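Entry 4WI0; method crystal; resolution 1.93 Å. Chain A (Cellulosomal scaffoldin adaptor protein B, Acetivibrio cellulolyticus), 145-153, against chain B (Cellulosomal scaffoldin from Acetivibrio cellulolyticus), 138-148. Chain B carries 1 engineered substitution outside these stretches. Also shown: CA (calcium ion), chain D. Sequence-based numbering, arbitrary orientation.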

# COMPACT_ATOMS: atom_id res chain seq x y z
N LEU A 145 4.71 -0.76 8.09
CA LEU A 145 3.49 -0.61 8.88
C LEU A 145 2.76 0.65 8.43
O LEU A 145 3.40 1.60 7.98
CB LEU A 145 3.85 -0.49 10.36
CG LEU A 145 4.72 -1.59 10.96
CD1 LEU A 145 4.98 -1.30 12.43
CD2 LEU A 145 4.07 -2.95 10.78
N PHE A 146 1.44 0.65 8.55
CA PHE A 146 0.62 1.77 8.09
C PHE A 146 -0.34 2.27 9.16
O PHE A 146 -0.73 1.51 10.05
CB PHE A 146 -0.17 1.39 6.82
CG PHE A 146 0.72 1.12 5.65
CD1 PHE A 146 1.39 -0.09 5.55
CD2 PHE A 146 0.93 2.09 4.68
CE1 PHE A 146 2.24 -0.34 4.50
CE2 PHE A 146 1.80 1.85 3.63
CZ PHE A 146 2.45 0.63 3.54
N ASN A 147 -0.68 3.56 9.07
CA ASN A 147 -1.68 4.16 9.95
C ASN A 147 -3.04 4.28 9.26
O ASN A 147 -3.19 3.95 8.08
CB ASN A 147 -1.20 5.52 10.50
CG ASN A 147 -1.15 6.63 9.45
OD1 ASN A 147 -1.92 6.66 8.50
ND2 ASN A 147 -0.25 7.56 9.65
N TRP A 148 -4.04 4.74 10.01
CA TRP A 148 -5.42 4.71 9.51
C TRP A 148 -5.80 5.88 8.59
O TRP A 148 -6.97 6.00 8.17
CB TRP A 148 -6.41 4.51 10.67
CG TRP A 148 -6.54 5.61 11.68
CD1 TRP A 148 -6.00 6.87 11.63
CD2 TRP A 148 -7.33 5.56 12.87
NE1 TRP A 148 -6.39 7.59 12.74
CE2 TRP A 148 -7.21 6.81 13.51
CE3 TRP A 148 -8.13 4.57 13.46
CZ2 TRP A 148 -7.87 7.10 14.71
CZ3 TRP A 148 -8.77 4.85 14.66
CH2 TRP A 148 -8.64 6.11 15.27
N TYR A 149 -4.82 6.73 8.26
CA TYR A 149 -4.93 7.67 7.14
C TYR A 149 -4.34 7.09 5.84
O TYR A 149 -4.33 7.76 4.81
CB TYR A 149 -4.23 8.99 7.48
CG TYR A 149 -4.67 9.56 8.79
CD1 TYR A 149 -5.89 10.21 8.92
CD2 TYR A 149 -3.86 9.45 9.92
CE1 TYR A 149 -6.31 10.73 10.13
CE2 TYR A 149 -4.27 9.97 11.14
CZ TYR A 149 -5.49 10.61 11.24
OH TYR A 149 -5.88 11.12 12.45
N GLY A 150 -3.85 5.85 5.90
CA GLY A 150 -3.33 5.18 4.72
C GLY A 150 -1.88 5.49 4.42
O GLY A 150 -1.40 5.19 3.33
N ASN A 151 -1.18 6.06 5.40
CA ASN A 151 0.22 6.46 5.24
C ASN A 151 1.16 5.45 5.90
O ASN A 151 0.83 4.81 6.89
CB ASN A 151 0.45 7.84 5.85
CG ASN A 151 -0.30 8.94 5.10
OD1 ASN A 151 -0.45 8.88 3.88
ND2 ASN A 151 -0.76 9.95 5.82
N ARG A 152 2.35 5.33 5.31
CA ARG A 152 3.39 4.46 5.83
C ARG A 152 3.99 5.13 7.05
O ARG A 152 4.23 6.34 7.06
CB ARG A 152 4.47 4.27 4.76
CG ARG A 152 5.61 3.34 5.16
CD ARG A 152 6.52 3.07 3.98
NE ARG A 152 7.11 4.31 3.46
CZ ARG A 152 8.20 4.90 3.94
NH1 ARG A 152 8.87 4.39 4.97
NH2 ARG A 152 8.63 6.02 3.37
N ILE A 153 4.22 4.32 8.08
CA ILE A 153 4.88 4.78 9.29
C ILE A 153 6.40 4.71 9.02
O ILE A 153 6.97 3.63 8.93
CB ILE A 153 4.47 3.91 10.50
CG1 ILE A 153 2.95 3.98 10.71
CG2 ILE A 153 5.20 4.36 11.77
CD1 ILE A 153 2.41 2.93 11.65
N SER B 138 3.36 -3.14 -3.83
CA SER B 138 3.43 -3.56 -2.43
C SER B 138 2.21 -3.03 -1.69
O SER B 138 1.30 -2.50 -2.32
CB SER B 138 4.73 -3.04 -1.80
OG SER B 138 4.81 -1.63 -1.84
N LEU B 139 2.19 -3.18 -0.36
CA LEU B 139 1.05 -2.72 0.44
C LEU B 139 0.83 -1.21 0.34
O LEU B 139 -0.30 -0.75 0.45
CB LEU B 139 1.21 -3.13 1.91
CG LEU B 139 0.02 -2.86 2.84
CD1 LEU B 139 -1.28 -3.39 2.26
CD2 LEU B 139 0.28 -3.45 4.21
N GLU B 140 1.91 -0.44 0.14
CA GLU B 140 1.78 1.01 -0.07
C GLU B 140 0.78 1.37 -1.17
O GLU B 140 -0.05 2.25 -1.00
CB GLU B 140 3.12 1.64 -0.41
CG GLU B 140 4.02 1.76 0.79
CD GLU B 140 5.37 2.29 0.44
OE1 GLU B 140 5.42 3.44 -0.07
OE2 GLU B 140 6.37 1.55 0.69
N ASP B 141 0.90 0.68 -2.30
CA ASP B 141 0.01 0.91 -3.45
C ASP B 141 -1.44 0.60 -3.08
O ASP B 141 -2.34 1.35 -3.44
CB ASP B 141 0.44 0.05 -4.63
CG ASP B 141 1.88 0.32 -5.04
OD1 ASP B 141 2.14 1.42 -5.56
OD2 ASP B 141 2.74 -0.55 -4.79
N VAL B 142 -1.64 -0.51 -2.37
CA VAL B 142 -2.98 -0.90 -1.92
C VAL B 142 -3.56 0.12 -0.93
O VAL B 142 -4.75 0.46 -1.01
CB VAL B 142 -2.95 -2.33 -1.30
CG1 VAL B 142 -4.24 -2.65 -0.57
CG2 VAL B 142 -2.66 -3.37 -2.38
N MET B 143 -2.73 0.61 0.01
CA MET B 143 -3.20 1.57 1.02
C MET B 143 -3.53 2.93 0.40
O MET B 143 -4.39 3.65 0.92
CB MET B 143 -2.19 1.75 2.15
CG MET B 143 -1.97 0.51 3.01
SD MET B 143 -3.43 -0.10 3.86
CE MET B 143 -3.69 1.23 5.01
N ILE B 144 -2.87 3.28 -0.70
CA ILE B 144 -3.21 4.50 -1.44
C ILE B 144 -4.66 4.44 -1.91
O ILE B 144 -5.40 5.41 -1.78
CB ILE B 144 -2.27 4.73 -2.64
CG1 ILE B 144 -0.90 5.18 -2.15
CG2 ILE B 144 -2.83 5.78 -3.60
CD1 ILE B 144 0.17 5.13 -3.22
N VAL B 145 -5.06 3.30 -2.43
CA VAL B 145 -6.44 3.10 -2.89
C VAL B 145 -7.37 3.14 -1.68
O VAL B 145 -8.41 3.81 -1.72
CB VAL B 145 -6.60 1.76 -3.66
CG1 VAL B 145 -8.03 1.58 -4.15
CG2 VAL B 145 -5.64 1.70 -4.84
N ALA B 146 -6.98 2.47 -0.59
CA ALA B 146 -7.78 2.45 0.64
C ALA B 146 -8.06 3.84 1.24
O ALA B 146 -9.07 4.01 1.93
CB ALA B 146 -7.13 1.55 1.68
N LYS B 147 -7.19 4.82 0.97
CA LYS B 147 -7.41 6.22 1.40
C LYS B 147 -8.78 6.75 1.02
O LYS B 147 -9.36 7.56 1.75
CB LYS B 147 -6.40 7.18 0.77
CG LYS B 147 -4.98 7.09 1.26
CD LYS B 147 -4.12 8.11 0.52
CE LYS B 147 -2.71 8.19 1.09
NZ LYS B 147 -2.67 8.83 2.43
N HIS B 148 -9.28 6.33 -0.14
CA HIS B 148 -10.54 6.82 -0.66
C HIS B 148 -11.45 5.65 -1.06
O HIS B 148 -12.20 5.74 -2.02
CB HIS B 148 -10.28 7.78 -1.82
CG HIS B 148 -9.44 8.96 -1.44
ND1 HIS B 148 -9.94 10.06 -0.78
CD2 HIS B 148 -8.11 9.19 -1.60
CE1 HIS B 148 -8.97 10.92 -0.55
NE2 HIS B 148 -7.85 10.42 -1.05
CA CA D . 4.56 1.09 -5.53
O HOH W 1 0.42 4.37 1.18
O HOH W 2 5.11 0.50 -3.23

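Where a turn on one partner meets one side of a helix on the other, the side-chain rotamers determine which atoms can reach across. The contact between the scaffoldin adaptor and the scaffoldin is a compact example. In chain A, the end of a strand, Leu A145 to Asn A147, passes into a type I turn from Asn A147 to Gly A150 and returns alongside itself, with backbone hydrogen bonds from Ile A153 N to Leu A145 O (2.8 Å) and from Asn A147 N to Asn A151 O (2.9 Å). The chain B helix runs almost parallel to the strand, at 12°, with the axes 10.0 Å apart at closest approach. The backbones come nearest at the turn, where Gly A150 CA lies 5.2 Å from Met B143 CA.

That proximity depends on glycine. A CB on Gly A150 would lie 2.8 Å from Lys B147 CG, a clash, and 3.2 Å from Met B143 O. The local backbone, at phi/psi 86/15, would also jam it against the preceding carbonyl oxygen, so fold and interface make the same demand.

The turn is braced from within by Asn A147. The p rotamer (chi1 71°) brings Asn A147 OD1 to the amides beyond it, where it accepts from Tyr A149 N at 2.9 Å and Asn A151 N at 3.2 Å.

Phe A146 forms the apolar centre. Its CA-to-CB bond points toward the helix, and with chi1 at -65° (m) and chi2 at 78° the ring reaches residues one helical turn apart. Met B143, m at all three chi angles, lays Met B143 CG over one ring face, 3.9 Å from the centroid of the Phe A146 ring in a CH-pi contact; Met B143 SD sits obliquely, 5.2 Å from the centroid of the Phe A146 ring. Leu B139 CD2 packs 3.7 Å from Phe A146 CE1, while the aliphatic part of Glu B140 meets the ring edge, with Glu B140 CG 3.4 Å from Phe A146 CZ.

Glu B140 is m at chi1 and t at chi2, which carries its carboxylate out past the Phe A146 ring. Arg A152, its CA-to-CB bond toward the helix, is t, t, p, which brings Arg A152 CD within 3.6 Å of Glu B140 OE2. The salt bridge is long, with Arg A152 NE 4.0 Å from Glu B140 OE2, and the oxygen lies well out of the guanidinium plane. No N-H points at it, so the attraction is one of charge alone.

At the other end of the contact, Lys B147 shows how a long side chain can reach a target its CA-to-CB bond does not face. That bond points sideways; chi1 is m, chi2 and chi3 are t, extending the chain, and an m turn at chi4 directs the ammonium to the turn. There Lys B147 NZ donates to Tyr A149 O at 3.1 Å and to Asn A151 OD1 at 2.7 Å. Between these polar ends, water 1 donates to Gly A150 O (2.9 Å) and Glu B140 O (3.1 Å), linking the two backbones.

The helix start is secured separately: Asp B141 OD2 accepts from Ser B138 N at 2.8 Å, and both carboxylate oxygens of Asp B141 bind calcium.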